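Local coordinates for putative uncharacterized protein PH1780 (Pyrococcus horikoshii, PDB 2YZQ), which is of unknown function but contains CBS domains and binds S-adenosylmethionine, which points to a ligand-sensing role, at residues A[137-142]-A[221-226]; A[157-162]-A[252-257]; A[167-172]-A[229-234]. All coordinates share one frame; numbering follows the deposited sequence.

Interaction 1. Residues A[137-142]-A[221-226]; sequences SIVWEG and KPVAEI
The backbone carbonyl of E141 is met by three consecutive residues, P222, V223 and A224. A224 N gives it a weak hydrogen bond, 3.1 Å to E141 O with an N-H...O angle of 134°. Around the same oxygen stand V223 CG1 at 3.6 Å and P222 CB. A224 CB comes to 3.2 Å from E141 O, so a residue no larger than alanine suits this tight spot, and it also lies 3.9 Å from E141 CB. Deeper in, V223 CG1 comes to 4.3 Å from V139 CG1; with chi1 at 69° that methyl sits between the backbone N and the carbonyl carbon. The contact joins the edge strand 139-140 of one CBS domain to the short 3-10 segment of the next. P222 leads into this segment, its O accepting from E225 N at 3.0 Å. G142 N lies 3.4 Å above the plane of the W140 ring, over its centre, and a side chain on this glycine would run into W140 CH2. Farther out, V139 and V223 both rest on A148 of helix 145-153, V223 also touches V173 of strand 169-174, and V139 pairs through its backbone with P161 and V163 of strand 159-163.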
loop_
_atom_site.group_PDB
_atom_site.type_symbol
_atom_site.label_atom_id
_atom_site.label_comp_id
_atom_site.label_asym_id
_atom_site.label_seq_id
_atom_site.Cartn_x
_atom_site.Cartn_y
_atom_site.Cartn_z
ATOM N N SER A 137 -14.333 -2.024 2.998
ATOM C CA SER A 137 -15.147 -2.353 1.831
ATOM C C SER A 137 -14.988 -3.850 1.589
ATOM O O SER A 137 -13.867 -4.351 1.529
ATOM C CB SER A 137 -14.656 -1.589 0.602
ATOM O OG SER A 137 -14.874 -0.197 0.765
ATOM N N ILE A 138 -16.105 -4.558 1.451
ATOM C CA ILE A 138 -16.057 -6.000 1.230
ATOM C C ILE A 138 -16.954 -6.371 0.065
ATOM O O ILE A 138 -17.650 -5.531 -0.480
ATOM C CB ILE A 138 -16.525 -6.770 2.487
ATOM C CG1 ILE A 138 -18.014 -6.510 2.750
ATOM C CG2 ILE A 138 -15.704 -6.335 3.690
ATOM C CD1 ILE A 138 -18.578 -7.287 3.946
ATOM N N VAL A 139 -16.939 -7.635 -0.330
ATOM C CA VAL A 139 -17.793 -8.039 -1.435
ATOM C C VAL A 139 -18.232 -9.479 -1.250
ATOM O O VAL A 139 -17.451 -10.307 -0.810
ATOM C CB VAL A 139 -17.059 -7.889 -2.803
ATOM C CG1 VAL A 139 -15.900 -8.874 -2.899
ATOM C CG2 VAL A 139 -18.037 -8.093 -3.940
ATOM N N TRP A 140 -19.496 -9.760 -1.557
ATOM C CA TRP A 140 -20.010 -11.121 -1.450
ATOM C C TRP A 140 -19.416 -11.943 -2.595
ATOM O O TRP A 140 -19.309 -11.462 -3.724
ATOM C CB TRP A 140 -21.536 -11.114 -1.535
ATOM C CG TRP A 140 -22.136 -12.487 -1.582
ATOM C CD1 TRP A 140 -21.848 -13.542 -0.765
ATOM C CD2 TRP A 140 -23.138 -12.946 -2.492
ATOM N NE1 TRP A 140 -22.610 -14.635 -1.110
ATOM C CE2 TRP A 140 -23.411 -14.294 -2.170
ATOM C CE3 TRP A 140 -23.832 -12.348 -3.549
ATOM C CZ2 TRP A 140 -24.352 -15.056 -2.870
ATOM C CZ3 TRP A 140 -24.767 -13.104 -4.242
ATOM C CH2 TRP A 140 -25.017 -14.444 -3.901
ATOM N N GLU A 141 -19.032 -13.181 -2.304
ATOM C CA GLU A 141 -18.415 -14.041 -3.311
ATOM C C GLU A 141 -19.267 -14.256 -4.561
ATOM O O GLU A 141 -18.741 -14.597 -5.620
ATOM C CB GLU A 141 -18.041 -15.392 -2.689
ATOM C CG GLU A 141 -19.227 -16.266 -2.308
ATOM C CD GLU A 141 -18.811 -17.495 -1.525
ATOM O OE1 GLU A 141 -17.737 -18.067 -1.828
ATOM O OE2 GLU A 141 -19.561 -17.901 -0.614
ATOM N N GLY A 142 -20.575 -14.055 -4.445
ATOM C CA GLY A 142 -21.439 -14.240 -5.597
ATOM C C GLY A 142 -21.573 -13.012 -6.482
ATOM O O GLY A 142 -22.272 -13.050 -7.494
ATOM N N LYS A 221 -18.603 -13.025 -14.657
ATOM C CA LYS A 221 -18.817 -14.074 -13.665
ATOM C C LYS A 221 -18.563 -13.639 -12.223
ATOM O O LYS A 221 -17.991 -12.578 -11.972
ATOM C CB LYS A 221 -17.925 -15.274 -13.998
ATOM C CG LYS A 221 -18.142 -15.841 -15.394
ATOM C CD LYS A 221 -19.553 -16.383 -15.562
ATOM C CE LYS A 221 -19.773 -16.931 -16.962
ATOM N NZ LYS A 221 -18.786 -17.991 -17.311
ATOM N N PRO A 222 -18.994 -14.466 -11.252
ATOM C CA PRO A 222 -18.821 -14.190 -9.822
ATOM C C PRO A 222 -17.351 -14.049 -9.427
ATOM O O PRO A 222 -16.489 -14.783 -9.910
ATOM C CB PRO A 222 -19.484 -15.393 -9.157
ATOM C CG PRO A 222 -20.574 -15.734 -10.116
ATOM C CD PRO A 222 -19.859 -15.644 -11.444
ATOM N N VAL A 223 -17.072 -13.103 -8.539
ATOM C CA VAL A 223 -15.712 -12.858 -8.092
ATOM C C VAL A 223 -15.114 -14.094 -7.412
ATOM O O VAL A 223 -13.898 -14.228 -7.303
ATOM C CB VAL A 223 -15.667 -11.632 -7.135
ATOM C CG1 VAL A 223 -16.350 -11.962 -5.825
ATOM C CG2 VAL A 223 -14.227 -11.196 -6.910
ATOM N N ALA A 224 -15.974 -15.006 -6.972
ATOM C CA ALA A 224 -15.520 -16.227 -6.322
ATOM C C ALA A 224 -14.579 -17.002 -7.247
ATOM O O ALA A 224 -13.675 -17.698 -6.783
ATOM C CB ALA A 224 -16.719 -17.099 -5.952
ATOM N N GLU A 225 -14.789 -16.864 -8.554
ATOM C CA GLU A 225 -13.976 -17.568 -9.542
ATOM C C GLU A 225 -12.519 -17.114 -9.656
ATOM O O GLU A 225 -11.705 -17.808 -10.263
ATOM C CB GLU A 225 -14.641 -17.493 -10.923
ATOM C CG GLU A 225 -15.841 -18.422 -11.079
ATOM C CD GLU A 225 -16.424 -18.400 -12.484
ATOM O OE1 GLU A 225 -15.644 -18.285 -13.452
ATOM O OE2 GLU A 225 -17.660 -18.511 -12.621
ATOM N N ILE A 226 -12.180 -15.962 -9.087
ATOM C CA ILE A 226 -10.796 -15.495 -9.159
ATOM C C ILE A 226 -10.215 -15.117 -7.800
ATOM O O ILE A 226 -9.069 -14.688 -7.710
ATOM C CB ILE A 226 -10.648 -14.268 -10.090
ATOM C CG1 ILE A 226 -11.429 -13.081 -9.518
ATOM C CG2 ILE A 226 -11.129 -14.610 -11.497
ATOM C CD1 ILE A 226 -11.099 -11.755 -10.184
#

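Interaction 2. Residues A[157-162]-A[252-257]; sequences SMALPV and IEQLPV. With SAM (S-adenosylmethionine), chain B.
The S-adenosylmethionine pocket lies where M158, A159 and P161 of one CBS domain face E253, Q254 and P256 of another, each segment carrying the same Leu-Pro-Val sequence. The matched positions are consistent with the pseudo-twofold pairing usual for CBS domains: P161 CG meets P256 CG at 4.1 Å, two rigid rings suited to close apolar contact. No direct hydrogen bond joins the segments; one water bridges them, and the rest is packing of side chains. Q254 fills the middle. Its chain bends at chi2 (-69°), and its amide lies by the CB of A159, 3.4 Å from NE2, where a small residue fits. NE2 gives a weak hydrogen bond to SAM N7 at 3.0 Å, while OE1 accepts from a water at 2.6 Å that in turn accepts from M158 N. A leucine in place of Q254 would probably leave N7 of the adenine without this donor and the water without its acceptor. The backbone O of Q254 takes a further bond, 3.0 Å from SAM N6. S157 OG packs on Q254 CG and is fixed by an ST turn, accepting from A159 N. At the amino-acid end of the ligand the thioether of M158 slants across the E253 carboxylate, SD 3.3 Å from CD, and E253 OE2 accepts from the amino N of SAM at 2.7 Å. The carboxylate of E253 probably balances the positive charge expected on the ligand's amino group, while the amide of Q254, with both a donor and an acceptor, can serve adenine and water at once.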
loop_
_atom_site.group_PDB
_atom_site.type_symbol
_atom_site.label_atom_id
_atom_site.label_comp_id
_atom_site.label_asym_id
_atom_site.label_seq_id
_atom_site.Cartn_x
_atom_site.Cartn_y
_atom_site.Cartn_z
ATOM N N SER A 157 -8.545 0.472 0.085
ATOM C CA SER A 157 -7.618 -0.645 0.184
ATOM C C SER A 157 -7.360 -1.238 -1.192
ATOM O O SER A 157 -8.181 -1.119 -2.104
ATOM C CB SER A 157 -8.177 -1.739 1.096
ATOM O OG SER A 157 -7.275 -2.835 1.173
ATOM N N MET A 158 -6.208 -1.878 -1.338
ATOM C CA MET A 158 -5.855 -2.505 -2.598
ATOM C C MET A 158 -6.611 -3.815 -2.781
ATOM O O MET A 158 -6.628 -4.374 -3.876
ATOM C CB MET A 158 -4.353 -2.772 -2.646
ATOM C CG MET A 158 -3.518 -1.509 -2.637
ATOM S SD MET A 158 -1.781 -1.901 -2.830
ATOM C CE MET A 158 -1.756 -2.409 -4.530
ATOM N N ALA A 159 -7.246 -4.298 -1.718
ATOM C CA ALA A 159 -7.982 -5.554 -1.805
ATOM C C ALA A 159 -9.331 -5.527 -1.113
ATOM O O ALA A 159 -9.553 -4.750 -0.183
ATOM C CB ALA A 159 -7.147 -6.686 -1.224
ATOM N N LEU A 160 -10.220 -6.398 -1.577
ATOM C CA LEU A 160 -11.549 -6.535 -1.005
ATOM C C LEU A 160 -11.696 -7.879 -0.308
ATOM O O LEU A 160 -11.553 -8.926 -0.943
ATOM C CB LEU A 160 -12.627 -6.483 -2.090
ATOM C CG LEU A 160 -12.879 -5.214 -2.894
ATOM C CD1 LEU A 160 -13.819 -5.512 -4.057
ATOM C CD2 LEU A 160 -13.479 -4.165 -1.974
ATOM N N PRO A 161 -11.945 -7.877 1.008
ATOM C CA PRO A 161 -12.120 -9.169 1.675
ATOM C C PRO A 161 -13.427 -9.700 1.077
ATOM O O PRO A 161 -14.336 -8.917 0.792
ATOM C CB PRO A 161 -12.301 -8.780 3.144
ATOM C CG PRO A 161 -11.483 -7.528 3.267
ATOM C CD PRO A 161 -11.825 -6.783 1.991
ATOM N N VAL A 162 -13.524 -11.008 0.876
ATOM C CA VAL A 162 -14.732 -11.597 0.302
ATOM C C VAL A 162 -15.476 -12.396 1.367
ATOM O O VAL A 162 -14.863 -13.119 2.145
ATOM C CB VAL A 162 -14.380 -12.534 -0.878
ATOM C CG1 VAL A 162 -15.646 -13.085 -1.496
ATOM C CG2 VAL A 162 -13.566 -11.778 -1.918
ATOM N N ILE A 252 1.853 -8.654 0.498
ATOM C CA ILE A 252 0.486 -8.147 0.508
ATOM C C ILE A 252 0.449 -6.842 1.295
ATOM O O ILE A 252 1.202 -6.660 2.254
ATOM C CB ILE A 252 -0.481 -9.174 1.132
ATOM C CG1 ILE A 252 0.047 -9.619 2.498
ATOM C CG2 ILE A 252 -0.648 -10.365 0.182
ATOM C CD1 ILE A 252 -0.765 -10.734 3.146
ATOM N N GLU A 253 -0.436 -5.938 0.884
ATOM C CA GLU A 253 -0.545 -4.630 1.517
ATOM C C GLU A 253 -1.610 -4.512 2.602
ATOM O O GLU A 253 -1.772 -3.444 3.191
ATOM C CB GLU A 253 -0.801 -3.563 0.449
ATOM C CG GLU A 253 0.304 -3.452 -0.606
ATOM C CD GLU A 253 0.103 -4.368 -1.806
ATOM O OE1 GLU A 253 -0.700 -5.325 -1.732
ATOM O OE2 GLU A 253 0.770 -4.129 -2.835
ATOM N N GLN A 254 -2.331 -5.596 2.873
ATOM C CA GLN A 254 -3.379 -5.541 3.886
ATOM C C GLN A 254 -3.802 -6.904 4.412
ATOM O O GLN A 254 -3.796 -7.894 3.678
ATOM C CB GLN A 254 -4.620 -4.845 3.325
ATOM C CG GLN A 254 -5.284 -5.597 2.168
ATOM C CD GLN A 254 -4.448 -5.586 0.906
ATOM O OE1 GLN A 254 -4.120 -4.524 0.377
ATOM N NE2 GLN A 254 -4.110 -6.776 0.405
ATOM N N LEU A 255 -4.175 -6.939 5.688
ATOM C CA LEU A 255 -4.651 -8.163 6.324
ATOM C C LEU A 255 -5.991 -7.915 6.986
ATOM O O LEU A 255 -6.137 -6.976 7.767
ATOM C CB LEU A 255 -3.695 -8.657 7.416
ATOM C CG LEU A 255 -2.370 -9.342 7.076
ATOM C CD1 LEU A 255 -1.447 -8.377 6.370
ATOM C CD2 LEU A 255 -1.730 -9.855 8.362
ATOM N N PRO A 256 -7.002 -8.725 6.653
ATOM C CA PRO A 256 -8.297 -8.518 7.301
ATOM C C PRO A 256 -8.086 -8.743 8.802
ATOM O O PRO A 256 -7.286 -9.592 9.199
ATOM C CB PRO A 256 -9.159 -9.613 6.691
ATOM C CG PRO A 256 -8.634 -9.707 5.291
ATOM C CD PRO A 256 -7.129 -9.625 5.491
ATOM N N VAL A 257 -8.778 -7.974 9.634
ATOM C CA VAL A 257 -8.670 -8.133 11.080
ATOM C C VAL A 257 -9.903 -8.916 11.495
ATOM O O VAL A 257 -11.017 -8.541 11.143
ATOM C CB VAL A 257 -8.668 -6.766 11.793
ATOM C CG1 VAL A 257 -8.641 -6.964 13.319
ATOM C CG2 VAL A 257 -7.457 -5.959 11.332
HETATM N N SAM B . 0.102 -4.805 -5.330
HETATM C CA SAM B . 0.824 -6.080 -5.462
HETATM C C SAM B . 1.139 -6.343 -6.923
HETATM O O SAM B . 1.955 -7.199 -7.228
HETATM O OXT SAM B . 0.581 -5.704 -7.797
HETATM C CB SAM B . -0.046 -7.208 -4.890
HETATM C CG SAM B . 0.825 -8.425 -4.569
HETATM S SD SAM B . -0.135 -9.653 -3.634
HETATM C CE SAM B . 1.062 -11.030 -3.663
HETATM C "C5'" SAM B . -1.462 -10.168 -4.749
HETATM C "C4'" SAM B . -2.065 -11.479 -4.242
HETATM O "O4'" SAM B . -2.154 -11.450 -2.796
HETATM C "C3'" SAM B . -3.485 -11.697 -4.782
HETATM O "O3'" SAM B . -3.637 -13.068 -5.184
HETATM C "C2'" SAM B . -4.369 -11.346 -3.576
HETATM O "O2'" SAM B . -5.646 -11.988 -3.650
HETATM C "C1'" SAM B . -3.484 -11.845 -2.424
HETATM N N9 SAM B . -3.823 -11.246 -1.131
HETATM C C8 SAM B . -3.993 -9.917 -0.816
HETATM N N7 SAM B . -4.159 -9.791 0.474
HETATM C C5 SAM B . -4.233 -11.030 1.031
HETATM C C6 SAM B . -4.483 -11.553 2.331
HETATM N N6 SAM B . -4.751 -10.716 3.394
HETATM N N1 SAM B . -4.458 -12.891 2.513
HETATM C C2 SAM B . -4.260 -13.738 1.497
HETATM N N3 SAM B . -3.990 -13.294 0.272
HETATM C C4 SAM B . -3.997 -11.967 -0.004
HETATM O O HOH W 1 -4.564 -2.027 1.107
#

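Interaction 3. Residues A[167-172]-A[229-234]; sequences GNLVGI and RDVIVA. With SAM (S-adenosylmethionine), chain B.
V231 pushes a methyl almost onto the bare backbone of G171, with CG2 only 3.4 Å from G171 CA. CG1 stands anti to the backbone N (chi1 -167°), which puts CG2, anti to the carbonyl carbon, against G171. The CA atoms of G171 and R229 stand 4.3 Å apart, and the carbonyl oxygens of V170 and R229 come within 3.5 Å of each other and, both being acceptors, do not bond. L169 CD2 reaches V233 CG1 at 4.0 Å, the two side chains sliding past each other in opposite directions, and also touches V231 CG1. Farther along the strand, I172 CG2 meets V231 CG2 at 4.2 Å. V170 and G171 together face V162 and form a classic beta bulge in strand 169-174 of the CBS domain; G171, with phi and psi both near 180°, is in a fully stretched state that glycine adopts readily. Beyond it I172 turns to the ligand: CG2 lies 3.6 Å from SAM C4, so the isoleucine lines one face of the adenine and I252 the opposite face. The loop 229-234 reads the base edge through its backbone. I232 N donates to SAM N1 at 2.7 Å in a nearly straight bond (171°), and I232 O accepts from N6 at 3.1 Å, matching adenine's donor and acceptor pattern. T228 pairs with I172 through the backbone, and A234 with P256 of strand 254-259.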
loop_
_atom_site.group_PDB
_atom_site.type_symbol
_atom_site.label_atom_id
_atom_site.label_comp_id
_atom_site.label_asym_id
_atom_site.label_seq_id
_atom_site.Cartn_x
_atom_site.Cartn_y
_atom_site.Cartn_z
ATOM N N GLY A 167 -22.020 -13.432 5.647
ATOM C CA GLY A 167 -21.076 -12.444 6.140
ATOM C C GLY A 167 -19.757 -12.984 6.651
ATOM O O GLY A 167 -18.923 -12.213 7.117
ATOM N N ASN A 168 -19.565 -14.299 6.573
ATOM C CA ASN A 168 -18.318 -14.917 7.027
ATOM C C ASN A 168 -17.206 -14.686 6.004
ATOM O O ASN A 168 -17.447 -14.725 4.800
ATOM C CB ASN A 168 -18.500 -16.428 7.206
ATOM C CG ASN A 168 -19.614 -16.774 8.176
ATOM O OD1 ASN A 168 -19.570 -16.403 9.349
ATOM N ND2 ASN A 168 -20.620 -17.491 7.689
ATOM N N LEU A 169 -15.985 -14.470 6.488
ATOM C CA LEU A 169 -14.839 -14.253 5.608
ATOM C C LEU A 169 -14.459 -15.560 4.902
ATOM O O LEU A 169 -14.176 -16.565 5.561
ATOM C CB LEU A 169 -13.643 -13.742 6.422
ATOM C CG LEU A 169 -12.358 -13.463 5.638
ATOM C CD1 LEU A 169 -12.571 -12.271 4.714
ATOM C CD2 LEU A 169 -11.214 -13.180 6.607
ATOM N N VAL A 170 -14.453 -15.551 3.569
ATOM C CA VAL A 170 -14.099 -16.759 2.816
ATOM C C VAL A 170 -13.007 -16.551 1.772
ATOM O O VAL A 170 -12.534 -17.512 1.168
ATOM C CB VAL A 170 -15.325 -17.379 2.094
ATOM C CG1 VAL A 170 -16.379 -17.785 3.111
ATOM C CG2 VAL A 170 -15.891 -16.404 1.071
ATOM N N GLY A 171 -12.606 -15.305 1.551
ATOM C CA GLY A 171 -11.569 -15.053 0.571
ATOM C C GLY A 171 -11.167 -13.598 0.520
ATOM O O GLY A 171 -11.560 -12.798 1.369
ATOM N N ILE A 172 -10.367 -13.260 -0.480
ATOM C CA ILE A 172 -9.915 -11.890 -0.646
ATOM C C ILE A 172 -9.533 -11.741 -2.112
ATOM O O ILE A 172 -9.136 -12.714 -2.749
ATOM C CB ILE A 172 -8.726 -11.603 0.312
ATOM C CG1 ILE A 172 -8.360 -10.118 0.269
ATOM C CG2 ILE A 172 -7.542 -12.508 -0.025
ATOM C CD1 ILE A 172 -7.634 -9.649 1.516
ATOM N N ARG A 229 -8.577 -17.951 -1.708
ATOM C CA ARG A 229 -9.332 -18.542 -0.605
ATOM C C ARG A 229 -8.632 -18.609 0.744
ATOM O O ARG A 229 -9.288 -18.538 1.788
ATOM C CB ARG A 229 -9.820 -19.935 -1.011
ATOM C CG ARG A 229 -10.823 -19.888 -2.152
ATOM C CD ARG A 229 -11.223 -21.271 -2.630
ATOM N NE ARG A 229 -12.131 -21.177 -3.771
ATOM C CZ ARG A 229 -13.409 -20.827 -3.683
ATOM N NH1 ARG A 229 -13.941 -20.543 -2.500
ATOM N NH2 ARG A 229 -14.155 -20.751 -4.777
ATOM N N ASP A 230 -7.309 -18.745 0.736
ATOM C CA ASP A 230 -6.571 -18.809 1.990
ATOM C C ASP A 230 -6.161 -17.400 2.378
ATOM O O ASP A 230 -5.155 -16.878 1.901
ATOM C CB ASP A 230 -5.338 -19.702 1.853
ATOM C CG ASP A 230 -4.602 -19.874 3.167
ATOM O OD1 ASP A 230 -5.270 -19.879 4.221
ATOM O OD2 ASP A 230 -3.363 -20.015 3.148
ATOM N N VAL A 231 -6.951 -16.791 3.253
ATOM C CA VAL A 231 -6.704 -15.421 3.680
ATOM C C VAL A 231 -5.771 -15.315 4.882
ATOM O O VAL A 231 -5.946 -16.005 5.896
ATOM C CB VAL A 231 -8.037 -14.716 4.019
ATOM C CG1 VAL A 231 -7.821 -13.220 4.148
ATOM C CG2 VAL A 231 -9.070 -15.010 2.938
ATOM N N ILE A 232 -4.761 -14.461 4.740
ATOM C CA ILE A 232 -3.797 -14.206 5.798
ATOM C C ILE A 232 -4.434 -13.114 6.648
ATOM O O ILE A 232 -4.664 -12.004 6.160
ATOM C CB ILE A 232 -2.469 -13.693 5.225
ATOM C CG1 ILE A 232 -1.929 -14.695 4.201
ATOM C CG2 ILE A 232 -1.479 -13.461 6.355
ATOM C CD1 ILE A 232 -1.740 -16.094 4.755
ATOM N N VAL A 233 -4.713 -13.430 7.908
ATOM C CA VAL A 233 -5.390 -12.493 8.803
ATOM C C VAL A 233 -4.602 -11.985 9.995
ATOM O O VAL A 233 -3.544 -12.509 10.346
ATOM C CB VAL A 233 -6.702 -13.119 9.363
ATOM C CG1 VAL A 233 -7.605 -13.553 8.232
ATOM C CG2 VAL A 233 -6.379 -14.317 10.246
ATOM N N ALA A 234 -5.153 -10.946 10.615
ATOM C CA ALA A 234 -4.588 -10.335 11.806
ATOM C C ALA A 234 -5.712 -10.239 12.832
ATOM O O ALA A 234 -6.872 -10.507 12.520
ATOM C CB ALA A 234 -4.057 -8.939 11.486
HETATM N N SAM B . 0.102 -4.805 -5.330
HETATM C CA SAM B . 0.824 -6.080 -5.462
HETATM C C SAM B . 1.139 -6.343 -6.923
HETATM O O SAM B . 1.955 -7.199 -7.228
HETATM O OXT SAM B . 0.581 -5.704 -7.797
HETATM C CB SAM B . -0.046 -7.208 -4.890
HETATM C CG SAM B . 0.825 -8.425 -4.569
HETATM S SD SAM B . -0.135 -9.653 -3.634
HETATM C CE SAM B . 1.062 -11.030 -3.663
HETATM C "C5'" SAM B . -1.462 -10.168 -4.749
HETATM C "C4'" SAM B . -2.065 -11.479 -4.242
HETATM O "O4'" SAM B . -2.154 -11.450 -2.796
HETATM C "C3'" SAM B . -3.485 -11.697 -4.782
HETATM O "O3'" SAM B . -3.637 -13.068 -5.184
HETATM C "C2'" SAM B . -4.369 -11.346 -3.576
HETATM O "O2'" SAM B . -5.646 -11.988 -3.650
HETATM C "C1'" SAM B . -3.484 -11.845 -2.424
HETATM N N9 SAM B . -3.823 -11.246 -1.131
HETATM C C8 SAM B . -3.993 -9.917 -0.816
HETATM N N7 SAM B . -4.159 -9.791 0.474
HETATM C C5 SAM B . -4.233 -11.030 1.031
HETATM C C6 SAM B . -4.483 -11.553 2.331
HETATM N N6 SAM B . -4.751 -10.716 3.394
HETATM N N1 SAM B . -4.458 -12.891 2.513
HETATM C C2 SAM B . -4.260 -13.738 1.497
HETATM N N3 SAM B . -3.990 -13.294 0.272
HETATM C C4 SAM B . -3.997 -11.967 -0.004
#

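From the N terminus, residues 137-142 come first and are met by 221-226, which closes interaction 1. Strand 159-163 follows and meets its partner only at 252-257, so interaction 2 closes after the other two. Strand 169-174 next contributes 167-172, which interaction 3 joins to 229-234; this loop is nested inside that of interaction 2, whereas interaction 1 crosses both. All three loops include the unmodelled residues 187-218. Strands 139-140, 159-163 and 169-174 lie side by side in one sheet, so the first halves of the contacts are neighbours, while the second halves lead from the connecting loop to strand 254-259. Interactions 2 and 3 share S-adenosylmethionine; interaction 1 lies about 9 Å from it, measured from the V223 side chain.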